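3-methylornithine synthase (Methanosarcina barkeri, PDB 3T7V) catalyses the radical-based isomerisation of L-lysine to (3R)-3-methyl-D-ornithine, a step in pyrrolysine biosynthesis, using a [4Fe-4S] cluster and S-adenosylmethionine. Local coordinates at residues Asn57-Leu61 against Gly335-Arg340; Leu273-Asp279 against Ala294-Ile300; Asn87-Leu91 against Gln306-Val310; Phe77-Asn81 against Gly309-Arg315. The contacts are given in a common frame with arbitrary orientation. Numbering follows the deposited sequence.

Overall arrangement
Contacts 1 and 2 belong to one parallel sheet, the TIM-barrel-type core of this radical SAM enzyme. Their centres lie about 12 Å apart. Strand 58-68 pairs with 337-338 in contact 1 and with 296-300 of contact 2, where F60 O meets V297 N at 2.8 Å. Contact 2 carries S277, D279, T298 and S299 to the bound 5-amino-D-isoleucine. D279 OD2 then lies 2.8 Å from A311 N of contact 4 and 2.9 Å from V310 N, which contacts 3 and 4 share. Those two contacts, with centres about 10 Å apart, join the loop around the cluster-binding cysteines to the loop over S-adenosylmethionine. Contact 1 is remote, about 27 Å from contact 4 between centres.

Contact 1: residues Asn57-Leu61 against Gly335-Arg340; sequences NRVFL and GMKPAR
R58 lays its side chain along the backbone of 337-340, with CE of K337 over one face of its guanidinium. Its m rotamers at chi1, chi2 and chi3 fold it back so that NE (3.0 Å) and NH2 (2.9 Å) both donate to P338 O. Alongside it the two backbones run as parallel strands. R58 pairs with K337 (CA-CA 5.0 Å) and V59 with P338 (CA-CA 4.8 Å). K337 N donates to N57 O at 2.9 Å, V59 N to K337 O at 2.9 Å, and A339 N to V59 O at 2.8 Å. CA-H...O contacts fill in between, R58 CA to K337 O at 3.2 Å and P338 CA to V59 O at 3.3 Å.

G335 ends helix 324-334 in a Schellman motif with positive phi (84°). N57, with chi1 p, donates from ND2 to G335 O at 2.8 Å. Apolar contacts link V59 CG2 to M336 CE (3.6 Å), F60 CE1 to A339 CB (3.3 Å) and L61 CD1 to P338 CG (4.0 Å). Strand 337-338 thus adds a short parallel edge to strand 58-68, which also pairs with 296-300. R340 is the N-cap of helix 341-345. The register uses K337 N, K337 O and A339 N, so P338 costs no strand bond. All six hydrogen bonds end on backbone carbonyls, three from backbone amides and three from the N57 and R58 side chains.

Contact 2: residues Leu273-Asp279 against Ala294-Ile300; sequences LIPASLD and ANIVTSI. With MD0 (5-amino-D-isoleucine), chain D.
This is a buried parallel strand pair in the barrel sheet, joining the two strands of the beta-alpha-beta unit 275-277, 278-291, 296-300. The strand axes approach to 4.5 Å and cross at -37°. P275 pairs with I296, A276 with V297 and S277 with T298 (CA-CA 4.7, 4.8 and 4.7 Å). A276 N donates to I296 O (2.6 Å), T298 N to A276 O (3.0 Å) and L278 N to T298 O (2.9 Å). Before the strands, N295 N donates to I274 O and I274 N to N295 OD1, both at 2.9 Å.

S277 (chi1 t) N-caps the following helix, its OG accepting from D279 N at 3.0 Å. S277 OG also donates to MD0 OXT (2.6 Å), and T298 OG1 (chi1 p) to MD0 O (2.8 Å). MD0 N donates to S299 OG at 2.8 Å and weakly to D279 OD2 at 3.1 Å; D279 also forms a salt bridge with R322. Ligand binding at the C-terminal strand ends is typical of TIM-barrel enzymes.

Contact 3: residues Asn87-Leu91 against Gln306-Val310; sequences NRYRL and QLEGV. With SAM (S-adenosylmethionine), chain C.
Both segments are irregular loops, and their backbones stay apart. The nearest CA atoms, of Y89 and L307, are 9.3 Å from each other. Residues 87-90 are extended, with phi/psi of -134/163° at Y89; L307 (-66/156°) and E308 (-99/157°) are extended too. Side chains and two waters therefore make the contact.

Y89, with chi1 p and chi2 -100°, points toward the other loop. Its OH accepts from E308 N at 3.2 Å, nearly in line (173°), and is also hydrogen-bonded to Y66 O of strand 58-68. L307 CD2 lies 3.9 Å from Y89 CE2 and 3.8 Å from L91 CD2, a small apolar patch. The E308 carboxylate sits at the edge of the Y89 ring, CD to CE1 at 3.7 Å. Water 1 donates to N87 O and E308 OE1, both at 2.9 Å. Water 2 donates to N87 OD1 (3.0 Å) and E308 OE2 (2.6 Å). E308 OE1 also bonds to Y80 OH.

Further along, V310 places CG1 3.3 Å from SAM C8 and touches MD0 as well. The contact joins the loops after strands 58-68 and 296-300, beside the cofactor pocket of a radical SAM barrel.

Contact 4: residues Phe77-Asn81 against Gly309-Arg315; sequences FCYYN and GVANYDR. With SAM (S-adenosylmethionine), chain C; SF4 (iron/sulfur cluster), chain B.
The R315 guanidinium sits over the face of the Y79 ring, tilted to it. Y79 follows the CX3CX2C motif of radical SAM enzymes, whose C71, C75 and C78 bind the [4Fe-4S] cluster. R315 CZ is 4.2 Å from the centroid of the Y79 ring and 24° off its normal, a cation-pi contact. R315 NH2 reaches Y79 CE2 at 3.3 Å.

Each segment holds a type I turn, C78-N81 and N312-R315; the nearest CA atoms, of Y79 and V310, are 7.6 Å apart. N81 N (3.1 Å) and N81 ND2 (3.0 Å) both donate to C78 O, and R315 N donates to N312 O at 3.1 Å. With chi1 t, Y79 turns its ring to R315. With chi1 m, Y80 turns its ring edge to V310 O, with CE1 at 3.5 Å, and its OH bonds to E308 OE1. Water 3 bridges the loops, accepting from Y79 N (2.9 Å) and donating to V310 O (3.0 Å).

Both loops touch the adenine of SAM. V310 CG1 approaches SAM C8 to 3.3 Å, and SAM N6 donates weakly to F77 O at 3.1 Å. SAM N and O chelate FE1, both at 2.2 Å, while C78 SG binds FE3 at 2.3 Å.

Contact 1: residues Asn57-Leu61 against Gly335-Arg340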
# COMPACT_ATOMS: atom_id res chain seq x y z
N ASN A 57 -3.92 -1.90 -20.48
CA ASN A 57 -3.27 -3.08 -19.92
C ASN A 57 -1.92 -2.75 -19.33
O ASN A 57 -1.13 -3.68 -19.16
CB ASN A 57 -3.11 -4.19 -20.96
CG ASN A 57 -2.05 -3.88 -22.01
OD1 ASN A 57 -1.78 -2.71 -22.35
ND2 ASN A 57 -1.39 -4.95 -22.50
N ARG A 58 -1.67 -1.49 -18.98
CA ARG A 58 -0.37 -1.05 -18.50
C ARG A 58 -0.36 -0.98 -16.97
O ARG A 58 -1.29 -0.52 -16.36
CB ARG A 58 0.05 0.29 -19.11
CG ARG A 58 0.03 0.35 -20.66
CD ARG A 58 0.85 -0.73 -21.33
NE ARG A 58 2.28 -0.40 -21.34
CZ ARG A 58 2.94 0.37 -22.22
NH1 ARG A 58 2.31 0.95 -23.28
NH2 ARG A 58 4.25 0.55 -22.03
N VAL A 59 0.72 -1.48 -16.36
CA VAL A 59 0.75 -1.62 -14.91
C VAL A 59 2.00 -0.89 -14.41
O VAL A 59 3.07 -0.91 -15.04
CB VAL A 59 0.86 -3.17 -14.58
CG1 VAL A 59 1.06 -3.38 -13.07
CG2 VAL A 59 -0.35 -3.91 -15.10
N PHE A 60 1.89 -0.29 -13.22
CA PHE A 60 3.02 0.37 -12.57
C PHE A 60 3.67 -0.60 -11.58
O PHE A 60 2.99 -1.53 -11.10
CB PHE A 60 2.54 1.65 -11.85
CG PHE A 60 1.90 2.66 -12.75
CD1 PHE A 60 2.65 3.22 -13.77
CD2 PHE A 60 0.57 3.00 -12.60
CE1 PHE A 60 2.03 4.14 -14.66
CE2 PHE A 60 -0.03 3.98 -13.42
CZ PHE A 60 0.73 4.51 -14.44
N LEU A 61 4.95 -0.42 -11.30
CA LEU A 61 5.76 -1.36 -10.49
C LEU A 61 6.49 -0.59 -9.38
O LEU A 61 7.23 0.36 -9.67
CB LEU A 61 6.78 -2.08 -11.34
CG LEU A 61 6.20 -2.82 -12.52
CD1 LEU A 61 7.32 -3.31 -13.47
CD2 LEU A 61 5.34 -3.99 -12.04
N GLY A 335 -1.35 -10.86 -20.25
CA GLY A 335 -1.62 -9.88 -21.30
C GLY A 335 -1.44 -8.45 -20.89
O GLY A 335 -2.03 -7.52 -21.52
N MET A 336 -0.63 -8.25 -19.86
CA MET A 336 -0.42 -6.87 -19.35
C MET A 336 1.04 -6.53 -19.54
O MET A 336 1.88 -7.42 -19.73
CB MET A 336 -0.84 -6.78 -17.87
CG MET A 336 -2.37 -7.04 -17.74
SD MET A 336 -2.85 -6.83 -16.03
CE MET A 336 -3.57 -5.17 -16.19
N LYS A 337 1.35 -5.24 -19.42
CA LYS A 337 2.74 -4.72 -19.70
C LYS A 337 3.10 -3.60 -18.74
O LYS A 337 2.24 -2.82 -18.38
CB LYS A 337 2.80 -4.21 -21.17
CG LYS A 337 4.11 -3.66 -21.72
CD LYS A 337 3.93 -3.21 -23.18
CE LYS A 337 5.20 -2.54 -23.76
NZ LYS A 337 6.44 -3.30 -23.44
N PRO A 338 4.37 -3.49 -18.35
CA PRO A 338 4.68 -2.29 -17.61
C PRO A 338 4.40 -1.02 -18.35
O PRO A 338 4.64 -0.94 -19.58
CB PRO A 338 6.17 -2.46 -17.25
CG PRO A 338 6.44 -3.91 -17.36
CD PRO A 338 5.52 -4.39 -18.48
N ALA A 339 3.90 -0.01 -17.60
CA ALA A 339 3.64 1.32 -18.14
C ALA A 339 4.92 2.10 -18.50
O ALA A 339 6.05 1.82 -18.02
CB ALA A 339 2.84 2.13 -17.11
N ARG A 340 4.73 3.17 -19.30
CA ARG A 340 5.83 4.10 -19.57
C ARG A 340 6.04 4.98 -18.31
O ARG A 340 5.08 5.28 -17.59
CB ARG A 340 5.46 5.07 -20.67
CG ARG A 340 5.48 4.43 -22.07
CD ARG A 340 5.42 5.58 -23.07
NE ARG A 340 5.28 5.01 -24.41
CZ ARG A 340 5.36 5.74 -25.50
NH1 ARG A 340 5.62 7.05 -25.39
NH2 ARG A 340 5.21 5.13 -26.68

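Contact 2: residues Leu273-Asp279 against Ala294-Ile300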
# COMPACT_ATOMS: atom_id res chain seq x y z
N LEU A 273 -4.50 5.28 -8.41
CA LEU A 273 -3.68 4.12 -8.26
C LEU A 273 -4.24 3.22 -7.18
O LEU A 273 -4.65 3.73 -6.11
CB LEU A 273 -2.26 4.56 -7.83
CG LEU A 273 -1.53 5.38 -8.92
CD1 LEU A 273 -0.24 5.93 -8.30
CD2 LEU A 273 -1.25 4.53 -10.09
N ILE A 274 -4.29 1.91 -7.43
CA ILE A 274 -4.76 0.93 -6.44
C ILE A 274 -3.83 -0.23 -6.52
O ILE A 274 -3.68 -0.83 -7.62
CB ILE A 274 -6.19 0.43 -6.74
CG1 ILE A 274 -7.12 1.63 -6.82
CG2 ILE A 274 -6.63 -0.63 -5.70
CD1 ILE A 274 -8.61 1.31 -7.20
N PRO A 275 -3.14 -0.60 -5.42
CA PRO A 275 -2.10 -1.63 -5.46
C PRO A 275 -2.56 -3.02 -5.45
O PRO A 275 -3.60 -3.36 -4.77
CB PRO A 275 -1.25 -1.31 -4.23
CG PRO A 275 -2.10 -0.63 -3.29
CD PRO A 275 -3.16 0.11 -4.13
N ALA A 276 -1.80 -3.87 -6.14
CA ALA A 276 -1.87 -5.31 -5.97
C ALA A 276 -0.56 -5.65 -5.19
O ALA A 276 0.54 -5.67 -5.79
CB ALA A 276 -1.89 -5.96 -7.35
N SER A 277 -0.66 -5.88 -3.89
CA SER A 277 0.51 -6.18 -3.04
C SER A 277 0.91 -7.64 -3.07
O SER A 277 0.07 -8.53 -2.88
CB SER A 277 0.20 -5.80 -1.57
OG SER A 277 1.31 -6.20 -0.74
N LEU A 278 2.20 -7.90 -3.28
CA LEU A 278 2.72 -9.29 -3.23
C LEU A 278 2.81 -9.79 -1.76
O LEU A 278 3.02 -10.96 -1.51
CB LEU A 278 4.12 -9.31 -3.79
CG LEU A 278 4.34 -8.93 -5.26
CD1 LEU A 278 5.74 -9.32 -5.74
CD2 LEU A 278 3.31 -9.50 -6.18
N ASP A 279 2.69 -8.85 -0.80
CA ASP A 279 2.95 -9.22 0.60
C ASP A 279 1.86 -10.14 1.21
O ASP A 279 2.10 -10.80 2.23
CB ASP A 279 2.98 -7.90 1.42
CG ASP A 279 3.84 -7.95 2.66
OD1 ASP A 279 4.75 -8.80 2.82
OD2 ASP A 279 3.65 -6.99 3.47
N ALA A 294 -6.86 -3.62 -9.69
CA ALA A 294 -5.63 -2.91 -9.30
C ALA A 294 -4.80 -2.54 -10.54
O ALA A 294 -4.93 -3.13 -11.61
CB ALA A 294 -4.78 -3.79 -8.37
N ASN A 295 -3.92 -1.55 -10.37
CA ASN A 295 -3.07 -1.09 -11.52
C ASN A 295 -1.58 -0.88 -11.19
O ASN A 295 -0.87 -0.38 -12.00
CB ASN A 295 -3.71 0.12 -12.23
CG ASN A 295 -3.74 1.38 -11.36
OD1 ASN A 295 -3.58 1.33 -10.20
ND2 ASN A 295 -4.02 2.48 -11.93
N ILE A 296 -1.20 -1.13 -9.94
CA ILE A 296 0.21 -1.00 -9.54
C ILE A 296 0.57 -2.19 -8.68
O ILE A 296 -0.18 -2.57 -7.76
CB ILE A 296 0.50 0.39 -8.85
CG1 ILE A 296 1.95 0.47 -8.35
CG2 ILE A 296 -0.47 0.68 -7.68
CD1 ILE A 296 2.30 1.95 -8.04
N VAL A 297 1.71 -2.77 -8.89
CA VAL A 297 2.14 -3.97 -8.15
C VAL A 297 3.19 -3.45 -7.11
O VAL A 297 4.06 -2.67 -7.46
CB VAL A 297 2.78 -5.03 -9.02
CG1 VAL A 297 3.20 -6.26 -8.21
CG2 VAL A 297 1.81 -5.50 -10.12
N THR A 298 2.93 -3.82 -5.83
CA THR A 298 3.78 -3.34 -4.76
C THR A 298 4.31 -4.52 -3.95
O THR A 298 3.91 -5.67 -4.15
CB THR A 298 3.01 -2.39 -3.82
OG1 THR A 298 2.04 -3.13 -3.04
CG2 THR A 298 2.32 -1.23 -4.60
N SER A 299 5.25 -4.19 -3.08
CA SER A 299 5.89 -5.22 -2.23
C SER A 299 6.79 -6.13 -3.08
O SER A 299 7.04 -7.30 -2.76
CB SER A 299 4.94 -6.04 -1.36
OG SER A 299 5.60 -6.28 -0.05
N ILE A 300 7.29 -5.56 -4.19
CA ILE A 300 8.30 -6.23 -5.02
C ILE A 300 9.62 -5.96 -4.31
O ILE A 300 9.94 -4.84 -3.97
CB ILE A 300 8.33 -5.63 -6.43
CG1 ILE A 300 6.91 -5.67 -7.05
CG2 ILE A 300 9.37 -6.40 -7.24
CD1 ILE A 300 6.89 -5.01 -8.44
C MD0 D . 3.20 -3.30 0.40
N MD0 D . 4.70 -4.51 1.88
O MD0 D . 3.11 -2.48 -0.53
CA MD0 D . 4.35 -3.19 1.36
CB MD0 D . 3.99 -2.23 2.53
CD MD0 D . 3.96 0.32 2.98
NE MD0 D . 3.82 1.61 2.32
CG MD0 D . 3.82 -0.80 1.95
CG2 MD0 D . 2.71 -2.63 3.31
OXT MD0 D . 2.38 -4.21 0.59

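Contact 3: residues Asn87-Leu91 against Gln306-Val310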
# COMPACT_ATOMS: atom_id res chain seq x y z
N ASN A 87 13.54 -10.48 15.73
CA ASN A 87 14.77 -10.07 15.02
C ASN A 87 14.40 -8.71 14.41
O ASN A 87 13.28 -8.54 13.89
CB ASN A 87 15.12 -11.08 13.93
CG ASN A 87 16.29 -10.63 13.12
OD1 ASN A 87 16.19 -10.33 11.91
ND2 ASN A 87 17.28 -10.32 13.80
N ARG A 88 15.35 -7.75 14.48
CA ARG A 88 15.16 -6.41 13.90
C ARG A 88 16.48 -5.98 13.29
O ARG A 88 17.56 -6.35 13.75
CB ARG A 88 14.84 -5.40 14.96
CG ARG A 88 13.40 -5.70 15.48
CD ARG A 88 12.96 -4.69 16.43
NE ARG A 88 11.83 -5.11 17.21
CZ ARG A 88 10.57 -4.73 16.93
NH1 ARG A 88 10.24 -3.96 15.89
NH2 ARG A 88 9.60 -5.12 17.77
N TYR A 89 16.38 -5.24 12.18
CA TYR A 89 17.57 -4.77 11.50
C TYR A 89 17.45 -3.32 11.14
O TYR A 89 16.32 -2.79 11.04
CB TYR A 89 17.87 -5.65 10.25
CG TYR A 89 16.83 -5.55 9.12
CD1 TYR A 89 15.84 -6.51 8.95
CD2 TYR A 89 16.88 -4.46 8.21
CE1 TYR A 89 14.92 -6.43 7.92
CE2 TYR A 89 15.91 -4.33 7.17
CZ TYR A 89 14.98 -5.34 7.03
OH TYR A 89 14.06 -5.20 6.00
N ARG A 90 18.58 -2.69 10.83
CA ARG A 90 18.60 -1.26 10.40
C ARG A 90 19.70 -1.20 9.37
O ARG A 90 20.89 -1.41 9.69
CB ARG A 90 18.88 -0.37 11.59
CG ARG A 90 18.93 1.11 11.22
CD ARG A 90 19.26 1.98 12.44
NE ARG A 90 18.24 1.86 13.53
CZ ARG A 90 18.41 1.34 14.74
NH1 ARG A 90 19.57 0.66 15.09
NH2 ARG A 90 17.48 1.45 15.62
N LEU A 91 19.34 -1.05 8.10
CA LEU A 91 20.36 -1.10 7.00
C LEU A 91 21.36 0.03 7.22
O LEU A 91 21.03 1.17 7.58
CB LEU A 91 19.71 -0.87 5.65
CG LEU A 91 18.66 -1.92 5.27
CD1 LEU A 91 18.15 -1.58 3.88
CD2 LEU A 91 19.26 -3.37 5.31
N GLN A 306 17.48 -10.04 1.28
CA GLN A 306 17.04 -10.65 2.51
C GLN A 306 16.05 -9.71 3.15
O GLN A 306 15.63 -9.89 4.29
CB GLN A 306 18.23 -10.75 3.43
CG GLN A 306 19.15 -9.54 3.24
CD GLN A 306 20.34 -9.50 4.18
OE1 GLN A 306 20.26 -8.86 5.24
NE2 GLN A 306 21.44 -10.17 3.81
N LEU A 307 15.70 -8.61 2.45
CA LEU A 307 14.82 -7.60 3.09
C LEU A 307 13.45 -8.18 3.34
O LEU A 307 12.99 -9.10 2.65
CB LEU A 307 14.64 -6.35 2.21
CG LEU A 307 15.95 -5.52 2.00
CD1 LEU A 307 15.69 -4.35 1.08
CD2 LEU A 307 16.49 -5.04 3.34
N GLU A 308 12.75 -7.61 4.29
CA GLU A 308 11.39 -8.14 4.69
C GLU A 308 10.26 -7.35 4.04
O GLU A 308 10.42 -6.20 3.57
CB GLU A 308 11.29 -8.07 6.23
CG GLU A 308 12.28 -9.14 6.80
CD GLU A 308 12.48 -9.25 8.25
OE1 GLU A 308 11.70 -8.64 9.00
OE2 GLU A 308 13.46 -9.99 8.63
N GLY A 309 9.11 -8.00 3.94
CA GLY A 309 7.82 -7.30 3.72
C GLY A 309 7.28 -6.91 5.11
O GLY A 309 7.99 -6.94 6.12
N VAL A 310 6.01 -6.60 5.18
CA VAL A 310 5.36 -6.23 6.48
C VAL A 310 4.45 -7.34 6.97
O VAL A 310 4.57 -7.75 8.16
CB VAL A 310 4.55 -4.89 6.37
CG1 VAL A 310 3.95 -4.56 7.75
CG2 VAL A 310 5.53 -3.79 5.91
N SAM C . 5.42 2.21 10.46
CA SAM C . 4.82 2.98 9.48
C SAM C . 3.35 3.04 9.56
O SAM C . 2.74 2.36 10.41
OXT SAM C . 2.76 3.90 8.81
CB SAM C . 4.80 2.36 8.27
CG SAM C . 4.53 0.92 8.12
SD SAM C . 3.16 0.58 6.93
CE SAM C . 4.03 -0.30 5.66
C5' SAM C . 2.32 -0.76 7.75
C4' SAM C . 1.04 -0.85 7.38
O4' SAM C . 1.35 -2.31 6.90
C3' SAM C . 0.11 -0.69 8.32
O3' SAM C . -0.31 0.57 7.78
C2' SAM C . -0.79 -1.77 7.70
O2' SAM C . -1.80 -1.24 6.78
C1' SAM C . 0.04 -2.87 7.02
N9 SAM C . 0.21 -4.04 7.97
C8 SAM C . 0.93 -4.14 9.13
N7 SAM C . 0.74 -5.33 9.66
C5 SAM C . -0.10 -6.03 8.82
C6 SAM C . -0.70 -7.29 8.92
N6 SAM C . -0.48 -8.13 9.94
N1 SAM C . -1.48 -7.71 7.90
C2 SAM C . -1.75 -6.90 6.84
N3 SAM C . -1.29 -5.63 6.77
C4 SAM C . -0.44 -5.22 7.77
O HOH W 1 13.26 -7.64 11.17
O HOH W 2 13.62 -11.39 10.79

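Contact 4: residues Phe77-Asn81 against Gly309-Arg315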
# COMPACT_ATOMS: atom_id res chain seq x y z
N PHE A 77 -1.93 -5.22 15.51
CA PHE A 77 -1.97 -6.10 14.33
C PHE A 77 -0.56 -6.40 13.76
O PHE A 77 -0.43 -7.29 12.89
CB PHE A 77 -2.84 -5.46 13.19
CG PHE A 77 -2.44 -4.07 12.83
CD1 PHE A 77 -1.44 -3.83 11.86
CD2 PHE A 77 -3.03 -2.98 13.49
CE1 PHE A 77 -1.06 -2.51 11.59
CE2 PHE A 77 -2.74 -1.67 13.13
CZ PHE A 77 -1.69 -1.44 12.21
N CYS A 78 0.46 -5.58 14.15
CA CYS A 78 1.68 -5.60 13.38
C CYS A 78 2.78 -6.40 14.06
O CYS A 78 3.04 -6.24 15.25
CB CYS A 78 2.16 -4.14 13.28
SG CYS A 78 3.66 -4.00 12.27
N TYR A 79 3.42 -7.26 13.29
CA TYR A 79 4.52 -8.09 13.85
C TYR A 79 5.63 -7.21 14.45
O TYR A 79 6.34 -7.67 15.36
CB TYR A 79 5.12 -8.87 12.69
CG TYR A 79 6.18 -9.89 13.08
CD1 TYR A 79 5.82 -11.05 13.83
CD2 TYR A 79 7.49 -9.65 12.77
CE1 TYR A 79 6.82 -11.98 14.17
CE2 TYR A 79 8.47 -10.60 13.08
CZ TYR A 79 8.10 -11.74 13.77
OH TYR A 79 9.09 -12.65 14.09
N TYR A 80 5.83 -5.99 13.93
CA TYR A 80 6.97 -5.20 14.32
C TYR A 80 6.64 -4.27 15.48
O TYR A 80 7.48 -3.49 15.90
CB TYR A 80 7.48 -4.42 13.07
CG TYR A 80 7.90 -5.36 12.00
CD1 TYR A 80 7.03 -5.74 10.98
CD2 TYR A 80 9.17 -5.88 11.98
CE1 TYR A 80 7.38 -6.65 10.00
CE2 TYR A 80 9.53 -6.82 10.98
CZ TYR A 80 8.59 -7.18 9.99
OH TYR A 80 9.07 -8.10 9.07
N ASN A 81 5.45 -4.41 16.10
CA ASN A 81 5.16 -3.57 17.28
C ASN A 81 6.22 -3.72 18.35
O ASN A 81 6.81 -4.81 18.47
CB ASN A 81 3.74 -3.69 17.71
CG ASN A 81 3.60 -4.74 18.67
OD1 ASN A 81 3.80 -4.49 19.90
ND2 ASN A 81 3.29 -5.91 18.20
N GLY A 309 9.11 -8.00 3.94
CA GLY A 309 7.82 -7.30 3.72
C GLY A 309 7.28 -6.91 5.11
O GLY A 309 7.99 -6.94 6.12
N VAL A 310 6.01 -6.60 5.18
CA VAL A 310 5.36 -6.23 6.48
C VAL A 310 4.45 -7.34 6.97
O VAL A 310 4.57 -7.75 8.16
CB VAL A 310 4.55 -4.89 6.37
CG1 VAL A 310 3.95 -4.56 7.75
CG2 VAL A 310 5.53 -3.79 5.91
N ALA A 311 3.59 -7.84 6.10
CA ALA A 311 2.70 -8.96 6.47
C ALA A 311 3.43 -10.29 6.27
O ALA A 311 3.15 -11.27 7.00
CB ALA A 311 1.41 -8.88 5.68
N ASN A 312 4.31 -10.37 5.25
CA ASN A 312 5.22 -11.55 5.11
C ASN A 312 4.43 -12.87 5.00
O ASN A 312 4.68 -13.79 5.76
CB ASN A 312 6.30 -11.60 6.23
CG ASN A 312 7.22 -10.42 6.19
OD1 ASN A 312 7.25 -9.61 7.15
ND2 ASN A 312 7.89 -10.26 5.10
N TYR A 313 3.53 -12.95 4.01
CA TYR A 313 2.76 -14.21 3.83
C TYR A 313 3.69 -15.40 3.59
O TYR A 313 3.31 -16.54 3.92
CB TYR A 313 1.77 -14.10 2.65
CG TYR A 313 2.41 -14.49 1.34
CD1 TYR A 313 2.22 -15.79 0.83
CD2 TYR A 313 3.26 -13.62 0.63
CE1 TYR A 313 2.86 -16.20 -0.35
CE2 TYR A 313 3.89 -14.01 -0.55
CZ TYR A 313 3.72 -15.31 -1.00
OH TYR A 313 4.37 -15.71 -2.14
N ASP A 314 4.89 -15.14 3.04
CA ASP A 314 5.88 -16.11 2.64
C ASP A 314 6.99 -16.33 3.67
O ASP A 314 8.04 -16.87 3.31
CB ASP A 314 6.45 -15.70 1.27
CG ASP A 314 6.95 -14.22 1.20
OD1 ASP A 314 6.75 -13.44 2.19
OD2 ASP A 314 7.43 -13.85 0.13
N ARG A 315 6.75 -15.96 4.93
CA ARG A 315 7.74 -16.06 6.03
C ARG A 315 8.20 -17.48 6.19
O ARG A 315 9.38 -17.69 6.48
CB ARG A 315 7.11 -15.55 7.35
CG ARG A 315 8.03 -15.41 8.59
CD ARG A 315 7.22 -14.88 9.80
NE ARG A 315 7.16 -13.41 9.80
CZ ARG A 315 8.23 -12.61 9.85
NH1 ARG A 315 9.48 -13.10 9.94
NH2 ARG A 315 8.08 -11.30 9.84
N SAM C . 5.42 2.21 10.46
CA SAM C . 4.82 2.98 9.48
C SAM C . 3.35 3.04 9.56
O SAM C . 2.74 2.36 10.41
OXT SAM C . 2.76 3.90 8.81
CB SAM C . 4.80 2.36 8.27
CG SAM C . 4.53 0.92 8.12
SD SAM C . 3.16 0.58 6.93
CE SAM C . 4.03 -0.30 5.66
C5' SAM C . 2.32 -0.76 7.75
C4' SAM C . 1.04 -0.85 7.38
O4' SAM C . 1.35 -2.31 6.90
C3' SAM C . 0.11 -0.69 8.32
O3' SAM C . -0.31 0.57 7.78
C2' SAM C . -0.79 -1.77 7.70
O2' SAM C . -1.80 -1.24 6.78
C1' SAM C . 0.04 -2.87 7.02
N9 SAM C . 0.21 -4.04 7.97
C8 SAM C . 0.93 -4.14 9.13
N7 SAM C . 0.74 -5.33 9.66
C5 SAM C . -0.10 -6.03 8.82
C6 SAM C . -0.70 -7.29 8.92
N6 SAM C . -0.48 -8.13 9.94
N1 SAM C . -1.48 -7.71 7.90
C2 SAM C . -1.75 -6.90 6.84
N3 SAM C . -1.29 -5.63 6.77
C4 SAM C . -0.44 -5.22 7.77
FE1 SF4 B . 3.98 0.88 11.42
FE2 SF4 B . 5.14 0.27 13.88
FE3 SF4 B . 3.92 -1.70 12.57
FE4 SF4 B . 2.47 0.20 13.69
S1 SF4 B . 3.80 -1.24 14.82
S2 SF4 B . 2.22 -0.62 11.59
S3 SF4 B . 3.73 2.05 13.44
S4 SF4 B . 5.77 -0.64 11.89
O HOH W 3 2.83 -7.25 10.49